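PDB 2YNK: WZI from Escherichia coli, which binds carbohydrate as an outer membrane lectin and underpins the assembly of the group 1 capsule on the cell surface. Local coordinates for residues A[202-213]-A[348-359]. Numbering follows the deposited sequence.
Sequences MNQYNAVPHAKI and YKDGYYQQGYPL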
loop_
_atom_site.group_PDB
_atom_site.type_symbol
_atom_site.label_atom_id
_atom_site.label_comp_id
_atom_site.label_asym_id
_atom_site.label_seq_id
_atom_site.Cartn_x
_atom_site.Cartn_y
_atom_site.Cartn_z
HETATM N N MSE A 202 1.067 -17.952 -4.066
HETATM C CA MSE A 202 2.340 -17.341 -4.454
HETATM C C MSE A 202 2.731 -17.848 -5.818
HETATM O O MSE A 202 2.386 -18.970 -6.191
HETATM C CB MSE A 202 3.407 -17.683 -3.425
HETATM C CG MSE A 202 3.104 -17.033 -2.084
HETATM SE SE MSE A 202 4.672 -17.288 -0.935
HETATM C CE MSE A 202 5.646 -15.712 -1.611
ATOM N N ASN A 203 3.448 -17.014 -6.567
ATOM C CA ASN A 203 3.801 -17.288 -7.961
ATOM C C ASN A 203 5.296 -17.528 -8.105
ATOM O O ASN A 203 6.105 -16.816 -7.488
ATOM C CB ASN A 203 3.381 -16.110 -8.837
ATOM C CG ASN A 203 3.518 -16.391 -10.318
ATOM O OD1 ASN A 203 3.421 -17.531 -10.763
ATOM N ND2 ASN A 203 3.725 -15.339 -11.094
ATOM N N GLN A 204 5.650 -18.535 -8.911
ATOM C CA GLN A 204 7.049 -18.955 -9.130
ATOM C C GLN A 204 7.809 -19.083 -7.812
ATOM O O GLN A 204 8.987 -18.748 -7.728
ATOM C CB GLN A 204 7.782 -17.970 -10.049
ATOM C CG GLN A 204 7.334 -17.974 -11.505
ATOM C CD GLN A 204 8.215 -17.083 -12.368
ATOM O OE1 GLN A 204 8.937 -16.208 -11.860
ATOM N NE2 GLN A 204 8.174 -17.306 -13.687
ATOM N N TYR A 205 7.136 -19.554 -6.773
ATOM C CA TYR A 205 7.747 -19.580 -5.461
ATOM C C TYR A 205 8.514 -20.904 -5.329
ATOM O O TYR A 205 8.036 -21.854 -4.705
ATOM C CB TYR A 205 6.688 -19.364 -4.371
ATOM C CG TYR A 205 7.273 -19.235 -3.002
ATOM C CD1 TYR A 205 7.891 -18.058 -2.593
ATOM C CD2 TYR A 205 7.245 -20.296 -2.126
ATOM C CE1 TYR A 205 8.445 -17.937 -1.326
ATOM C CE2 TYR A 205 7.798 -20.198 -0.862
ATOM C CZ TYR A 205 8.392 -19.017 -0.460
ATOM O OH TYR A 205 8.939 -18.952 0.806
ATOM N N ASN A 206 9.702 -20.934 -5.942
ATOM C CA ASN A 206 10.540 -22.158 -6.088
ATOM C C ASN A 206 10.571 -23.126 -4.909
ATOM O O ASN A 206 10.064 -24.224 -5.015
ATOM C CB ASN A 206 11.983 -21.785 -6.429
ATOM C CG ASN A 206 12.871 -23.013 -6.627
ATOM O OD1 ASN A 206 12.799 -23.677 -7.662
ATOM N ND2 ASN A 206 13.721 -23.315 -5.635
ATOM N N ALA A 207 11.146 -22.712 -3.787
ATOM C CA ALA A 207 11.367 -23.612 -2.644
ATOM C C ALA A 207 10.151 -24.439 -2.207
ATOM O O ALA A 207 10.319 -25.524 -1.640
ATOM C CB ALA A 207 11.917 -22.832 -1.458
ATOM N N VAL A 208 8.943 -23.916 -2.428
ATOM C CA VAL A 208 7.695 -24.632 -2.108
ATOM C C VAL A 208 6.595 -24.132 -3.044
ATOM O O VAL A 208 5.784 -23.256 -2.682
ATOM C CB VAL A 208 7.222 -24.406 -0.656
ATOM C CG1 VAL A 208 6.112 -25.394 -0.319
ATOM C CG2 VAL A 208 8.377 -24.526 0.329
ATOM N N PRO A 209 6.563 -24.680 -4.265
ATOM C CA PRO A 209 5.651 -24.187 -5.296
ATOM C C PRO A 209 4.193 -24.062 -4.832
ATOM O O PRO A 209 3.753 -24.798 -3.964
ATOM C CB PRO A 209 5.783 -25.246 -6.404
ATOM C CG PRO A 209 7.122 -25.858 -6.188
ATOM C CD PRO A 209 7.313 -25.868 -4.710
ATOM N N HIS A 210 3.460 -23.131 -5.429
ATOM C CA HIS A 210 2.042 -22.881 -5.100
ATOM C C HIS A 210 1.787 -22.714 -3.632
ATOM O O HIS A 210 0.871 -23.316 -3.097
ATOM C CB HIS A 210 1.169 -23.995 -5.657
ATOM C CG HIS A 210 1.619 -24.491 -7.007
ATOM N ND1 HIS A 210 1.819 -23.666 -8.052
ATOM C CD2 HIS A 210 1.910 -25.779 -7.460
ATOM C CE1 HIS A 210 2.219 -24.387 -9.124
ATOM N NE2 HIS A 210 2.274 -25.678 -8.760
ATOM N N ALA A 211 2.596 -21.905 -2.963
ATOM C CA ALA A 211 2.402 -21.647 -1.547
ATOM C C ALA A 211 1.292 -20.603 -1.368
ATOM O O ALA A 211 1.140 -19.659 -2.166
ATOM C CB ALA A 211 3.690 -21.171 -0.891
ATOM N N LYS A 212 0.524 -20.768 -0.304
ATOM C CA LYS A 212 -0.595 -19.895 -0.063
ATOM C C LYS A 212 -0.208 -18.844 0.950
ATOM O O LYS A 212 0.543 -19.118 1.886
ATOM C CB LYS A 212 -1.794 -20.686 0.438
ATOM C CG LYS A 212 -2.007 -22.019 -0.270
ATOM C CD LYS A 212 -2.059 -21.894 -1.784
ATOM C CE LYS A 212 -2.343 -23.246 -2.415
ATOM N NZ LYS A 212 -2.343 -23.146 -3.897
ATOM N N ILE A 213 -0.705 -17.630 0.741
ATOM C CA ILE A 213 -0.699 -16.625 1.783
ATOM C C ILE A 213 -2.158 -16.445 2.189
ATOM O O ILE A 213 -2.988 -16.024 1.387
ATOM C CB ILE A 213 -0.057 -15.306 1.319
ATOM C CG1 ILE A 213 1.401 -15.537 0.906
ATOM C CG2 ILE A 213 -0.091 -14.272 2.432
ATOM C CD1 ILE A 213 2.349 -15.841 2.053
ATOM N N TYR A 348 9.592 -22.472 4.376
ATOM C CA TYR A 348 9.461 -21.572 3.239
ATOM C C TYR A 348 10.779 -20.817 3.095
ATOM O O TYR A 348 10.962 -19.736 3.643
ATOM C CB TYR A 348 8.228 -20.660 3.422
ATOM C CG TYR A 348 6.950 -21.475 3.469
ATOM C CD1 TYR A 348 6.305 -21.850 2.305
ATOM C CD2 TYR A 348 6.428 -21.924 4.676
ATOM C CE1 TYR A 348 5.152 -22.617 2.334
ATOM C CE2 TYR A 348 5.272 -22.691 4.719
ATOM C CZ TYR A 348 4.639 -23.033 3.541
ATOM O OH TYR A 348 3.499 -23.805 3.560
ATOM N N LYS A 349 11.699 -21.420 2.351
ATOM C CA LYS A 349 13.112 -21.022 2.379
ATOM C C LYS A 349 13.415 -19.808 1.530
ATOM O O LYS A 349 14.414 -19.136 1.760
ATOM C CB LYS A 349 14.008 -22.191 1.951
ATOM C CG LYS A 349 14.057 -23.337 2.954
ATOM C CD LYS A 349 15.012 -24.414 2.475
ATOM C CE LYS A 349 15.129 -25.572 3.449
ATOM N NZ LYS A 349 16.416 -26.288 3.211
ATOM N N ASP A 350 12.558 -19.529 0.550
ATOM C CA ASP A 350 12.660 -18.298 -0.245
ATOM C C ASP A 350 12.250 -17.080 0.600
ATOM O O ASP A 350 12.315 -15.947 0.127
ATOM C CB ASP A 350 11.751 -18.360 -1.479
ATOM C CG ASP A 350 12.317 -19.184 -2.636
ATOM O OD1 ASP A 350 13.396 -19.816 -2.529
ATOM O OD2 ASP A 350 11.629 -19.181 -3.691
ATOM N N GLY A 351 11.789 -17.312 1.829
ATOM C CA GLY A 351 11.480 -16.228 2.748
ATOM C C GLY A 351 10.133 -15.621 2.438
ATOM O O GLY A 351 9.378 -16.174 1.651
ATOM N N TYR A 352 9.844 -14.479 3.062
ATOM C CA TYR A 352 8.569 -13.764 2.892
ATOM C C TYR A 352 8.699 -12.822 1.681
ATOM O O TYR A 352 8.646 -11.589 1.809
ATOM C CB TYR A 352 8.229 -13.013 4.184
ATOM C CG TYR A 352 6.814 -12.460 4.270
ATOM C CD1 TYR A 352 5.710 -13.306 4.210
ATOM C CD2 TYR A 352 6.584 -11.096 4.445
ATOM C CE1 TYR A 352 4.418 -12.812 4.289
ATOM C CE2 TYR A 352 5.297 -10.590 4.529
ATOM C CZ TYR A 352 4.217 -11.451 4.450
ATOM O OH TYR A 352 2.934 -10.966 4.531
ATOM N N TYR A 353 8.921 -13.438 0.511
ATOM C CA TYR A 353 9.163 -12.744 -0.756
ATOM C C TYR A 353 8.544 -13.521 -1.912
ATOM O O TYR A 353 8.653 -14.746 -1.958
ATOM C CB TYR A 353 10.657 -12.651 -1.067
ATOM C CG TYR A 353 11.495 -11.911 -0.066
ATOM C CD1 TYR A 353 11.869 -12.509 1.125
ATOM C CD2 TYR A 353 11.960 -10.637 -0.328
ATOM C CE1 TYR A 353 12.665 -11.852 2.047
ATOM C CE2 TYR A 353 12.756 -9.962 0.585
ATOM C CZ TYR A 353 13.109 -10.580 1.774
ATOM O OH TYR A 353 13.885 -9.930 2.703
ATOM N N GLN A 354 7.921 -12.808 -2.854
ATOM C CA GLN A 354 7.519 -13.406 -4.114
ATOM C C GLN A 354 8.418 -12.863 -5.192
ATOM O O GLN A 354 8.564 -11.644 -5.305
ATOM C CB GLN A 354 6.087 -13.059 -4.458
ATOM C CG GLN A 354 5.611 -13.762 -5.712
ATOM C CD GLN A 354 4.192 -13.438 -6.056
ATOM O OE1 GLN A 354 3.308 -14.275 -5.917
ATOM N NE2 GLN A 354 3.961 -12.219 -6.507
ATOM N N GLN A 355 9.014 -13.768 -5.973
ATOM C CA GLN A 355 9.932 -13.414 -7.053
ATOM C C GLN A 355 11.004 -12.455 -6.583
ATOM O O GLN A 355 11.405 -11.535 -7.297
ATOM C CB GLN A 355 9.163 -12.867 -8.247
ATOM C CG GLN A 355 8.172 -13.891 -8.775
ATOM C CD GLN A 355 7.201 -13.341 -9.785
ATOM O OE1 GLN A 355 6.480 -12.377 -9.512
ATOM N NE2 GLN A 355 7.139 -13.978 -10.950
ATOM N N GLY A 356 11.473 -12.690 -5.363
ATOM C CA GLY A 356 12.565 -11.924 -4.786
ATOM C C GLY A 356 12.107 -10.646 -4.128
ATOM O O GLY A 356 12.844 -10.038 -3.343
ATOM N N TYR A 357 10.887 -10.228 -4.449
ATOM C CA TYR A 357 10.390 -8.959 -3.971
ATOM C C TYR A 357 9.523 -9.181 -2.739
ATOM O O TYR A 357 8.698 -10.106 -2.698
ATOM C CB TYR A 357 9.722 -8.192 -5.099
ATOM C CG TYR A 357 10.757 -7.426 -5.916
ATOM C CD1 TYR A 357 11.730 -8.103 -6.648
ATOM C CD2 TYR A 357 10.802 -6.030 -5.904
ATOM C CE1 TYR A 357 12.700 -7.419 -7.361
ATOM C CE2 TYR A 357 11.764 -5.339 -6.621
ATOM C CZ TYR A 357 12.715 -6.042 -7.350
ATOM O OH TYR A 357 13.679 -5.367 -8.073
ATOM N N PRO A 358 9.779 -8.385 -1.692
ATOM C CA PRO A 358 9.138 -8.564 -0.401
ATOM C C PRO A 358 7.621 -8.347 -0.437
ATOM O O PRO A 358 7.155 -7.432 -1.093
ATOM C CB PRO A 358 9.803 -7.488 0.464
ATOM C CG PRO A 358 10.215 -6.441 -0.499
ATOM C CD PRO A 358 10.665 -7.206 -1.697
ATOM N N LEU A 359 6.899 -9.232 0.245
ATOM C CA LEU A 359 5.483 -9.101 0.517
ATOM C C LEU A 359 5.240 -8.105 1.670
ATOM O O LEU A 359 4.116 -7.674 1.909
ATOM C CB LEU A 359 4.893 -10.466 0.901
ATOM C CG LEU A 359 4.286 -11.352 -0.183
ATOM C CD1 LEU A 359 5.337 -11.795 -1.185
ATOM C CD2 LEU A 359 3.621 -12.556 0.466
#
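The Tyr205 ring lies against the turn at Asp350 and Gly351, and its OH donates a hydrogen bond to Gly351 O, 2.9 Å away. The Asp350 side chain runs antiparallel alongside it, with OD2 over one ring face near the rim and the carboxylate plane turned 73° from the ring. On the opposite face selenomethionine Met202 sets its SE over the ring centre, 3.7 Å above the plane. The Tyr205 edge carbon CE2 lies 3.9 Å from Tyr348 CD1, near the plane of the Tyr348 ring; Val208 CG2 and Ala211 CB also touch that ring, whose OH bonds Gly237 O.

Residues 202-211 connect the neighbouring antiparallel barrel strands 193-201 and 212-221. What meets them from the 332-367 excursion includes a small hairpin, strands 353-354 and 357-358 joined by a type I' turn from Gln354 to Tyr357.

Gln354, extended with CG anti to its own N (chi1 -175°), brings OE1 to where it accepts a bent hydrogen bond from Asn203 N (2.8 Å). Beyond it, Gln355 NE2 donates almost straight to Gln204 OE1 (3.0 Å, 169°), approaching from above the carbonyl plane. At the other, buried end, Ile213 and Leu359 meet tip to tip, CG1 to CD2 at 3.7 Å. A type I turn from Tyr348 to Gly351 places Asp350, while the positive-phi conformation of Gly351 directs its carbonyl.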